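Local atomic coordinates of chlorella virus DNA ligase-adenylate (Chlorella virus, PDB entry 1FVI), a protein that seals nicks in DNA, probably at the expense of ATP, by way of a covalent enzyme-adenylate intermediate. Residues Trp96-Thr101 and Lys106-Arg111; Pro5-Thr10 and Gly29-Lys34; Thr56-Glu61 and Val131-Leu136. The protein carries 1 engineered substitution. All coordinates share one frame; numbering follows the deposited sequence.

Contact 1 (Trp96-Thr101 and Lys106-Arg111); sequences WFDYVT and KKYIDR. With AMP (adenosine monophosphate), chain C.
Asp98 and Arg111 form a salt bridge that ties the end of strand 92-99 to the first turn of helix 108-121, the opening strand-to-helix step of a beta-alpha-beta unit completed by strand 131-135. Arg111 engages the carboxylate side-on: NE donates to Asp98 OD1 at 3.1 Å, while NH2 meets the syn lone pair of Asp98 OD2 at 3.0 Å. The two planes are 40° apart; Asp98 OD2 stays in the guanidinium plane, whereas the NE bond is tilted from both planes. An aspartate suits the place because its OD1 can take a second hydrogen bond. Tyr99 N donates to Asp98 OD1 at 2.8 Å, from the same face as Arg111 does, and helps fix the carboxylate's rotation.

A bend at chi3 (-54°) turns the guanidinium back toward the start of the helix, where Arg111 NH1 reaches Lys106 O at 2.7 Å and Tyr108 CA lies over one guanidinium face. Further out, Arg165 gives Asp98 OD2 a second cationic partner. Phe97 and Asp98 form a classic beta bulge opposite Asp64.

One residue earlier, Phe97 lays a flat, apolar ring face on the adenine of AMP, with N1 over its centre. A water bridges strand and helix, donating to Phe97 O at 2.6 Å and accepting from Tyr108 OH at 2.6 Å.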
loop_
_atom_site.group_PDB
_atom_site.type_symbol
_atom_site.label_atom_id
_atom_site.label_comp_id
_atom_site.label_asym_id
_atom_site.label_seq_id
_atom_site.Cartn_x
_atom_site.Cartn_y
_atom_site.Cartn_z
ATOM N N TRP A 96 -6.958 -4.323 6.341
ATOM C CA TRP A 96 -7.408 -5.702 6.534
ATOM C C TRP A 96 -7.447 -6.402 5.201
ATOM O O TRP A 96 -8.347 -6.163 4.404
ATOM C CB TRP A 96 -8.801 -5.656 7.162
ATOM C CG TRP A 96 -9.410 -6.976 7.594
ATOM C CD1 TRP A 96 -8.782 -8.177 7.723
ATOM C CD2 TRP A 96 -10.798 -7.208 7.905
ATOM N NE1 TRP A 96 -9.693 -9.147 8.081
ATOM C CE2 TRP A 96 -10.935 -8.582 8.196
ATOM C CE3 TRP A 96 -11.938 -6.386 7.954
ATOM C CZ2 TRP A 96 -12.169 -9.163 8.528
ATOM C CZ3 TRP A 96 -13.168 -6.963 8.287
ATOM C CH2 TRP A 96 -13.266 -8.344 8.568
ATOM N N PHE A 97 -6.470 -7.267 4.951
ATOM C CA PHE A 97 -6.412 -7.956 3.668
ATOM C C PHE A 97 -6.796 -9.436 3.605
ATOM O O PHE A 97 -6.924 -9.989 2.505
ATOM C CB PHE A 97 -5.064 -7.701 2.972
ATOM C CG PHE A 97 -3.857 -8.064 3.795
ATOM C CD1 PHE A 97 -3.623 -9.396 4.186
ATOM C CD2 PHE A 97 -2.894 -7.101 4.082
ATOM C CE1 PHE A 97 -2.443 -9.764 4.840
ATOM C CE2 PHE A 97 -1.700 -7.448 4.736
ATOM C CZ PHE A 97 -1.469 -8.783 5.117
ATOM N N ASP A 98 -6.968 -10.078 4.764
ATOM C CA ASP A 98 -7.361 -11.481 4.790
ATOM C C ASP A 98 -8.193 -11.817 6.019
ATOM O O ASP A 98 -8.170 -11.099 7.014
ATOM C CB ASP A 98 -6.149 -12.416 4.667
ATOM C CG ASP A 98 -6.464 -13.685 3.883
ATOM O OD1 ASP A 98 -7.653 -13.961 3.602
ATOM O OD2 ASP A 98 -5.511 -14.419 3.544
ATOM N N TYR A 99 -8.909 -12.933 5.928
ATOM C CA TYR A 99 -9.816 -13.404 6.971
ATOM C C TYR A 99 -9.949 -14.913 6.866
ATOM O O TYR A 99 -10.594 -15.406 5.932
ATOM C CB TYR A 99 -11.203 -12.795 6.716
ATOM C CG TYR A 99 -12.252 -13.089 7.765
ATOM C CD1 TYR A 99 -11.890 -13.400 9.080
ATOM C CD2 TYR A 99 -13.610 -12.964 7.464
ATOM C CE1 TYR A 99 -12.850 -13.568 10.070
ATOM C CE2 TYR A 99 -14.580 -13.125 8.447
ATOM C CZ TYR A 99 -14.189 -13.423 9.749
ATOM O OH TYR A 99 -15.134 -13.543 10.739
ATOM N N VAL A 100 -9.380 -15.651 7.816
ATOM C CA VAL A 100 -9.512 -17.096 7.739
ATOM C C VAL A 100 -10.860 -17.648 8.189
ATOM O O VAL A 100 -11.382 -18.520 7.515
ATOM C CB VAL A 100 -8.314 -17.862 8.355
ATOM C CG1 VAL A 100 -8.618 -19.384 8.474
ATOM C CG2 VAL A 100 -7.112 -17.697 7.447
ATOM N N THR A 101 -11.453 -17.134 9.270
ATOM C CA THR A 101 -12.768 -17.630 9.730
ATOM C C THR A 101 -12.629 -19.023 10.367
ATOM O O THR A 101 -12.786 -19.177 11.573
ATOM C CB THR A 101 -13.844 -17.619 8.554
ATOM O OG1 THR A 101 -14.529 -16.364 8.527
ATOM C CG2 THR A 101 -14.870 -18.730 8.672
ATOM N N LYS A 106 -10.036 -22.719 2.420
ATOM C CA LYS A 106 -11.035 -21.966 1.668
ATOM C C LYS A 106 -10.270 -21.047 0.699
ATOM O O LYS A 106 -9.277 -20.431 1.082
ATOM C CB LYS A 106 -11.904 -21.125 2.609
ATOM C CG LYS A 106 -12.818 -20.145 1.876
ATOM C CD LYS A 106 -13.547 -19.193 2.813
ATOM C CE LYS A 106 -14.672 -19.875 3.570
ATOM N NZ LYS A 106 -15.980 -19.212 3.296
ATOM N N LYS A 107 -10.700 -20.997 -0.559
ATOM C CA LYS A 107 -10.040 -20.169 -1.581
ATOM C C LYS A 107 -9.980 -18.686 -1.232
ATOM O O LYS A 107 -10.944 -18.125 -0.713
ATOM C CB LYS A 107 -10.727 -20.346 -2.937
ATOM C CG LYS A 107 -10.759 -21.794 -3.413
ATOM C CD LYS A 107 -11.243 -21.937 -4.850
ATOM C CE LYS A 107 -12.677 -21.462 -5.005
ATOM N NZ LYS A 107 -13.091 -21.424 -6.435
ATOM N N TYR A 108 -8.852 -18.057 -1.561
ATOM C CA TYR A 108 -8.633 -16.635 -1.299
ATOM C C TYR A 108 -9.803 -15.708 -1.658
ATOM O O TYR A 108 -10.197 -14.876 -0.833
ATOM C CB TYR A 108 -7.340 -16.152 -1.972
ATOM C CG TYR A 108 -7.149 -14.650 -1.914
ATOM C CD1 TYR A 108 -7.143 -13.970 -0.691
ATOM C CD2 TYR A 108 -6.997 -13.907 -3.088
ATOM C CE1 TYR A 108 -6.987 -12.579 -0.647
ATOM C CE2 TYR A 108 -6.843 -12.524 -3.055
ATOM C CZ TYR A 108 -6.833 -11.867 -1.834
ATOM O OH TYR A 108 -6.633 -10.506 -1.794
ATOM N N ILE A 109 -10.348 -15.828 -2.872
ATOM C CA ILE A 109 -11.479 -14.985 -3.266
ATOM C C ILE A 109 -12.638 -15.131 -2.283
ATOM O O ILE A 109 -13.381 -14.178 -2.037
ATOM C CB ILE A 109 -12.074 -15.368 -4.650
ATOM C CG1 ILE A 109 -11.916 -16.866 -4.925
ATOM C CG2 ILE A 109 -11.566 -14.468 -5.733
ATOM C CD1 ILE A 109 -12.764 -17.345 -6.079
ATOM N N ASP A 110 -12.821 -16.355 -1.789
ATOM C CA ASP A 110 -13.893 -16.679 -0.867
ATOM C C ASP A 110 -13.691 -16.095 0.526
ATOM O O ASP A 110 -14.650 -15.653 1.169
ATOM C CB ASP A 110 -14.069 -18.193 -0.822
ATOM C CG ASP A 110 -14.598 -18.752 -2.138
ATOM O OD1 ASP A 110 -15.251 -17.992 -2.879
ATOM O OD2 ASP A 110 -14.371 -19.940 -2.436
ATOM N N ARG A 111 -12.452 -16.114 1.008
ATOM C CA ARG A 111 -12.145 -15.535 2.314
ATOM C C ARG A 111 -12.362 -14.020 2.219
ATOM O O ARG A 111 -12.815 -13.399 3.165
ATOM C CB ARG A 111 -10.703 -15.860 2.738
ATOM C CG ARG A 111 -10.404 -17.370 2.809
ATOM C CD ARG A 111 -9.126 -17.699 3.576
ATOM N NE ARG A 111 -7.947 -16.992 3.084
ATOM C CZ ARG A 111 -7.155 -17.417 2.102
ATOM N NH1 ARG A 111 -7.401 -18.563 1.484
ATOM N NH2 ARG A 111 -6.119 -16.682 1.723
HETATM P P AMP C . 8.424 -6.059 1.053
HETATM O O1P AMP C . 9.532 -6.865 0.547
HETATM O O3P AMP C . 9.138 -5.389 2.299
HETATM O "O5'" AMP C . 7.399 -6.942 1.715
HETATM C "C5'" AMP C . 6.242 -6.325 2.466
HETATM C "C4'" AMP C . 5.745 -7.193 3.600
HETATM O "O4'" AMP C . 4.440 -6.709 3.929
HETATM C "C3'" AMP C . 5.584 -8.685 3.225
HETATM O "O3'" AMP C . 5.946 -9.596 4.263
HETATM C "C2'" AMP C . 4.124 -8.853 2.976
HETATM O "O2'" AMP C . 3.713 -10.168 3.332
HETATM C "C1'" AMP C . 3.465 -7.712 3.772
HETATM N N9 AMP C . 2.346 -7.150 3.041
HETATM C C8 AMP C . 2.171 -5.804 2.808
HETATM N N7 AMP C . 1.082 -5.597 2.124
HETATM C C5 AMP C . 0.497 -6.832 1.883
HETATM C C6 AMP C . -0.666 -7.236 1.211
HETATM N N6 AMP C . -1.507 -6.360 0.611
HETATM N N1 AMP C . -0.912 -8.559 1.186
HETATM C C2 AMP C . -0.090 -9.402 1.769
HETATM N N3 AMP C . 1.042 -9.164 2.437
HETATM C C4 AMP C . 1.320 -7.828 2.480
HETATM O O HOH W 1 -6.770 -8.875 0.185
#

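Contact 2 (Pro5-Thr10 and Gly29-Lys34); sequences PLLAAT and GIRSVK
Arg31 presents the end of its guanidinium to the backbone carbonyl of Leu6, and both terminal nitrogens close on that one oxygen. NH2 donates to Leu6 O at 3.0 Å in the carbonyl plane, on a lone pair; NH1 donates to it at 3.2 Å, tilted from that plane. Because the two nitrogens share one acceptor the grip is forked and end-on, and Leu6 O lies in the guanidinium plane. Pro5 comes from another direction: its CB rests over one guanidinium face, 3.8 Å from Arg31 NH2 and nearer the rim than the centre. Leu7 meets the group obliquely, with CD2 4.0 Å from Arg31 NH1.

Arginine suits this place because its chain, extended away from the backbone N at chi1 (-177°) and bent at chi2, carries several donors across from the strand. Those donors are shared. NH2 also makes a salt bridge to Asp64, which probably helps hold the guanidinium's orientation, and Arg31 belongs to the AMP pocket and touches the nucleotide.

The segment leading into strand 9-10, a strand that pairs with 184-186 in one sheet, is thus joined to strand 30-34 of the other. On that second sheet strand 30-34 runs beside strand 63-68, while Ile30 packs against helix 74-82.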
loop_
_atom_site.group_PDB
_atom_site.type_symbol
_atom_site.label_atom_id
_atom_site.label_comp_id
_atom_site.label_asym_id
_atom_site.label_seq_id
_atom_site.Cartn_x
_atom_site.Cartn_y
_atom_site.Cartn_z
ATOM N N PRO A 5 1.888 -16.508 9.986
ATOM C CA PRO A 5 1.421 -15.802 8.794
ATOM C C PRO A 5 1.842 -16.321 7.415
ATOM O O PRO A 5 2.801 -17.087 7.256
ATOM C CB PRO A 5 1.862 -14.358 9.060
ATOM C CG PRO A 5 3.100 -14.527 9.800
ATOM C CD PRO A 5 2.778 -15.647 10.781
ATOM N N LEU A 6 1.027 -15.956 6.438
ATOM C CA LEU A 6 1.260 -16.288 5.043
ATOM C C LEU A 6 2.328 -15.293 4.536
ATOM O O LEU A 6 2.188 -14.074 4.707
ATOM C CB LEU A 6 -0.035 -16.079 4.248
ATOM C CG LEU A 6 -0.296 -16.689 2.861
ATOM C CD1 LEU A 6 -1.319 -15.808 2.158
ATOM C CD2 LEU A 6 0.955 -16.839 2.007
ATOM N N LEU A 7 3.409 -15.814 3.967
ATOM C CA LEU A 7 4.459 -14.961 3.432
ATOM C C LEU A 7 4.542 -15.091 1.910
ATOM O O LEU A 7 3.988 -16.015 1.312
ATOM C CB LEU A 7 5.790 -15.252 4.122
ATOM C CG LEU A 7 5.706 -15.037 5.635
ATOM C CD1 LEU A 7 7.018 -15.446 6.276
ATOM C CD2 LEU A 7 5.365 -13.568 5.957
ATOM N N ALA A 8 5.188 -14.118 1.285
ATOM C CA ALA A 8 5.296 -14.072 -0.162
ATOM C C ALA A 8 6.630 -14.455 -0.781
ATOM O O ALA A 8 7.700 -14.326 -0.181
ATOM C CB ALA A 8 4.898 -12.650 -0.663
ATOM N N ALA A 9 6.533 -14.984 -1.987
ATOM C CA ALA A 9 7.708 -15.290 -2.767
ATOM C C ALA A 9 7.920 -14.002 -3.605
ATOM O O ALA A 9 7.011 -13.174 -3.749
ATOM C CB ALA A 9 7.440 -16.489 -3.666
ATOM N N THR A 10 9.124 -13.803 -4.117
ATOM C CA THR A 10 9.392 -12.620 -4.922
ATOM C C THR A 10 9.196 -12.882 -6.417
ATOM O O THR A 10 9.629 -13.919 -6.951
ATOM C CB THR A 10 10.811 -12.099 -4.659
ATOM O OG1 THR A 10 10.912 -11.733 -3.282
ATOM C CG2 THR A 10 11.134 -10.876 -5.546
ATOM N N GLY A 29 4.288 -1.560 6.706
ATOM C CA GLY A 29 3.683 -1.431 8.015
ATOM C C GLY A 29 3.990 -2.591 8.941
ATOM O O GLY A 29 4.964 -3.328 8.748
ATOM N N ILE A 30 3.151 -2.745 9.958
ATOM C CA ILE A 30 3.328 -3.808 10.931
ATOM C C ILE A 30 2.276 -4.877 10.697
ATOM O O ILE A 30 1.064 -4.615 10.829
ATOM C CB ILE A 30 3.228 -3.255 12.392
ATOM C CG1 ILE A 30 4.224 -2.101 12.588
ATOM C CG2 ILE A 30 3.510 -4.374 13.435
ATOM C CD1 ILE A 30 5.722 -2.505 12.364
ATOM N N ARG A 31 2.750 -6.039 10.240
ATOM C CA ARG A 31 1.906 -7.216 9.986
ATOM C C ARG A 31 1.245 -7.617 11.319
ATOM O O ARG A 31 1.921 -7.758 12.354
ATOM C CB ARG A 31 2.757 -8.384 9.469
ATOM C CG ARG A 31 1.979 -9.628 9.099
ATOM C CD ARG A 31 1.028 -9.323 7.947
ATOM N NE ARG A 31 0.339 -10.515 7.446
ATOM C CZ ARG A 31 0.881 -11.405 6.618
ATOM N NH1 ARG A 31 2.127 -11.234 6.197
ATOM N NH2 ARG A 31 0.182 -12.464 6.213
ATOM N N SER A 32 -0.075 -7.761 11.288
ATOM C CA SER A 32 -0.829 -8.114 12.482
ATOM C C SER A 32 -2.011 -9.027 12.193
ATOM O O SER A 32 -2.811 -8.786 11.282
ATOM C CB SER A 32 -1.313 -6.850 13.204
ATOM O OG SER A 32 -1.423 -7.083 14.593
ATOM N N VAL A 33 -2.090 -10.097 12.972
ATOM C CA VAL A 33 -3.158 -11.052 12.840
ATOM C C VAL A 33 -3.960 -11.100 14.132
ATOM O O VAL A 33 -3.412 -11.025 15.231
ATOM C CB VAL A 33 -2.614 -12.453 12.544
ATOM C CG1 VAL A 33 -3.760 -13.467 12.495
ATOM C CG2 VAL A 33 -1.838 -12.458 11.233
ATOM N N LYS A 34 -5.271 -11.201 13.970
ATOM C CA LYS A 34 -6.200 -11.305 15.090
ATOM C C LYS A 34 -6.401 -12.769 15.463
ATOM O O LYS A 34 -7.025 -13.544 14.733
ATOM C CB LYS A 34 -7.548 -10.675 14.723
ATOM C CG LYS A 34 -8.680 -11.002 15.663
ATOM C CD LYS A 34 -8.351 -10.638 17.077
ATOM C CE LYS A 34 -9.444 -11.141 18.004
ATOM N NZ LYS A 34 -10.795 -10.605 17.660
#

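Contact 3 (Thr56-Glu61 and Val131-Leu136); sequences TELLPE and VKIIPL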
loop_
_atom_site.group_PDB
_atom_site.type_symbol
_atom_site.label_atom_id
_atom_site.label_comp_id
_atom_site.label_asym_id
_atom_site.label_seq_id
_atom_site.Cartn_x
_atom_site.Cartn_y
_atom_site.Cartn_z
ATOM N N THR A 56 -8.693 -5.747 18.605
ATOM C CA THR A 56 -9.281 -7.032 19.004
ATOM C C THR A 56 -10.800 -6.902 19.170
ATOM O O THR A 56 -11.542 -7.836 18.873
ATOM C CB THR A 56 -8.667 -7.617 20.305
ATOM O OG1 THR A 56 -8.933 -6.745 21.405
ATOM C CG2 THR A 56 -7.186 -7.798 20.165
ATOM N N GLU A 57 -11.252 -5.735 19.622
ATOM C CA GLU A 57 -12.681 -5.471 19.800
ATOM C C GLU A 57 -13.354 -5.307 18.429
ATOM O O GLU A 57 -14.475 -5.791 18.212
ATOM C CB GLU A 57 -12.908 -4.196 20.639
ATOM C CG GLU A 57 -12.561 -4.342 22.126
ATOM C CD GLU A 57 -12.540 -3.012 22.907
ATOM O OE1 GLU A 57 -12.873 -1.941 22.341
ATOM O OE2 GLU A 57 -12.173 -3.044 24.106
ATOM N N LEU A 58 -12.638 -4.669 17.500
ATOM C CA LEU A 58 -13.141 -4.403 16.153
ATOM C C LEU A 58 -13.094 -5.561 15.163
ATOM O O LEU A 58 -14.054 -5.809 14.436
ATOM C CB LEU A 58 -12.378 -3.216 15.546
ATOM C CG LEU A 58 -13.023 -1.835 15.391
ATOM C CD1 LEU A 58 -13.893 -1.478 16.566
ATOM C CD2 LEU A 58 -11.927 -0.822 15.233
ATOM N N LEU A 59 -11.988 -6.281 15.139
ATOM C CA LEU A 59 -11.828 -7.346 14.163
ATOM C C LEU A 59 -12.285 -8.732 14.567
ATOM O O LEU A 59 -12.185 -9.111 15.739
ATOM C CB LEU A 59 -10.361 -7.428 13.731
ATOM C CG LEU A 59 -9.685 -6.216 13.081
ATOM C CD1 LEU A 59 -8.181 -6.471 13.042
ATOM C CD2 LEU A 59 -10.242 -5.988 11.674
ATOM N N PRO A 60 -12.814 -9.505 13.594
ATOM C CA PRO A 60 -13.266 -10.865 13.877
ATOM C C PRO A 60 -12.038 -11.749 13.953
ATOM O O PRO A 60 -10.995 -11.436 13.367
ATOM C CB PRO A 60 -14.123 -11.204 12.658
ATOM C CG PRO A 60 -13.465 -10.427 11.578
ATOM C CD PRO A 60 -13.239 -9.101 12.242
ATOM N N GLU A 61 -12.146 -12.816 14.732
ATOM C CA GLU A 61 -11.067 -13.779 14.903
ATOM C C GLU A 61 -10.619 -14.292 13.516
ATOM O O GLU A 61 -11.453 -14.602 12.664
ATOM C CB GLU A 61 -11.594 -14.928 15.779
ATOM C CG GLU A 61 -10.657 -16.111 15.926
ATOM C CD GLU A 61 -9.470 -15.844 16.830
ATOM O OE1 GLU A 61 -9.414 -14.769 17.469
ATOM O OE2 GLU A 61 -8.596 -16.738 16.907
ATOM N N VAL A 131 -9.313 4.459 15.190
ATOM C CA VAL A 131 -8.866 3.380 14.299
ATOM C C VAL A 131 -9.579 3.353 12.942
ATOM O O VAL A 131 -10.797 3.183 12.867
ATOM C CB VAL A 131 -9.081 1.988 14.944
ATOM C CG1 VAL A 131 -8.295 0.936 14.193
ATOM C CG2 VAL A 131 -8.702 2.007 16.396
ATOM N N LYS A 132 -8.808 3.452 11.866
ATOM C CA LYS A 132 -9.389 3.425 10.533
ATOM C C LYS A 132 -9.240 2.016 9.943
ATOM O O LYS A 132 -8.130 1.570 9.649
ATOM C CB LYS A 132 -8.689 4.460 9.651
ATOM C CG LYS A 132 -9.294 4.653 8.280
ATOM C CD LYS A 132 -8.367 5.503 7.438
ATOM C CE LYS A 132 -8.915 5.748 6.048
ATOM N NZ LYS A 132 -7.970 6.597 5.264
ATOM N N ILE A 133 -10.351 1.288 9.859
ATOM C CA ILE A 133 -10.331 -0.062 9.301
ATOM C C ILE A 133 -10.485 0.066 7.797
ATOM O O ILE A 133 -11.511 0.559 7.300
ATOM C CB ILE A 133 -11.483 -0.953 9.848
ATOM C CG1 ILE A 133 -11.386 -1.077 11.368
ATOM C CG2 ILE A 133 -11.445 -2.349 9.195
ATOM C CD1 ILE A 133 -10.133 -1.691 11.838
ATOM N N ILE A 134 -9.451 -0.356 7.077
ATOM C CA ILE A 134 -9.459 -0.278 5.624
ATOM C C ILE A 134 -9.456 -1.648 4.964
ATOM O O ILE A 134 -8.450 -2.350 4.986
ATOM C CB ILE A 134 -8.254 0.535 5.099
ATOM C CG1 ILE A 134 -8.280 1.956 5.684
ATOM C CG2 ILE A 134 -8.301 0.588 3.583
ATOM C CD1 ILE A 134 -7.065 2.779 5.345
ATOM N N PRO A 135 -10.605 -2.063 4.408
ATOM C CA PRO A 135 -10.713 -3.363 3.740
ATOM C C PRO A 135 -9.895 -3.346 2.442
ATOM O O PRO A 135 -10.106 -2.499 1.572
ATOM C CB PRO A 135 -12.217 -3.472 3.433
ATOM C CG PRO A 135 -12.864 -2.557 4.437
ATOM C CD PRO A 135 -11.916 -1.391 4.460
ATOM N N LEU A 136 -8.923 -4.243 2.344
ATOM C CA LEU A 136 -8.109 -4.336 1.148
ATOM C C LEU A 136 -8.716 -5.375 0.227
ATOM O O LEU A 136 -8.360 -6.548 0.286
ATOM C CB LEU A 136 -6.678 -4.746 1.483
ATOM C CG LEU A 136 -5.561 -3.710 1.648
ATOM C CD1 LEU A 136 -4.243 -4.405 1.320
ATOM C CD2 LEU A 136 -5.756 -2.509 0.723
#
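Leu58 and Ile133 bury more surface than any other residues of this contact, and they meet through one methyl group of the leucine. Leu58 CD2 lies 3.9 Å from Ile133 CG1 and equally 3.9 Å from Ile133 CD1. The same methyl reaches along the strand to Val131, with Leu58 CD2 4.0 Å from Val131 CB. Val131 and Ile133, two residues apart on strand 131-135, turn their side chains to the same side, and Leu58 CD2 spans the pair. Lys132 between them points away and makes a salt bridge with Glu70. With chi1 of Leu58 at -106°, off a staggered value, CD2 lies against both strand residues.

Leu59 adds a looser touch, its CD2 4.3 Å from Ile133 CD1. It is the first residue to leave the helical conformation after helix 49-58, so the apolar surface continues past the helix end, where Leu59 also packs on Tyr94 and Met38. Leucines suit this side because their long, branched ends bridge the gap from helix to sheet; beta-branched valine and isoleucine fit readily in an extended strand while offering compact apolar bulk. No hydrogen bond crosses the contact. At the end of the helix, Lys34 NZ hydrogen-bonds to the carbonyls of Thr56 and Leu59.

The packing of Leu58 on Ile133 is structural, but strand 131-135 leads directly to Leu136, which lines the AMP pocket. A helix end laid against the outermost strand of a mixed sheet gives a layered alpha/beta core, here within the adenylation domain of an ATP-dependent DNA ligase.

Overall arrangement
From the N terminus, contact 2 closes first: the chain leaves 5-10, runs through strand 21-25 of one sheet and returns as strand 30-34 of the other. Contact 3 opens later, at 56-61, and closes only at 131-136. Within that span falls contact 1, a short loop from 96-101 to 106-111, so contacts 1 and 3 nest while contact 2 precedes both. All three reach one mixed sheet. Strands 92-99 and 131-135 are neighbours in it, linked by probable hydrogen bonds between Trp96 and both Ile134 and Leu136. Contacts 1 and 2 meet in the AMP pocket, where Phe97 packs on Arg31; contact 3 sets the end of helix 49-58 against the edge strand 131-135.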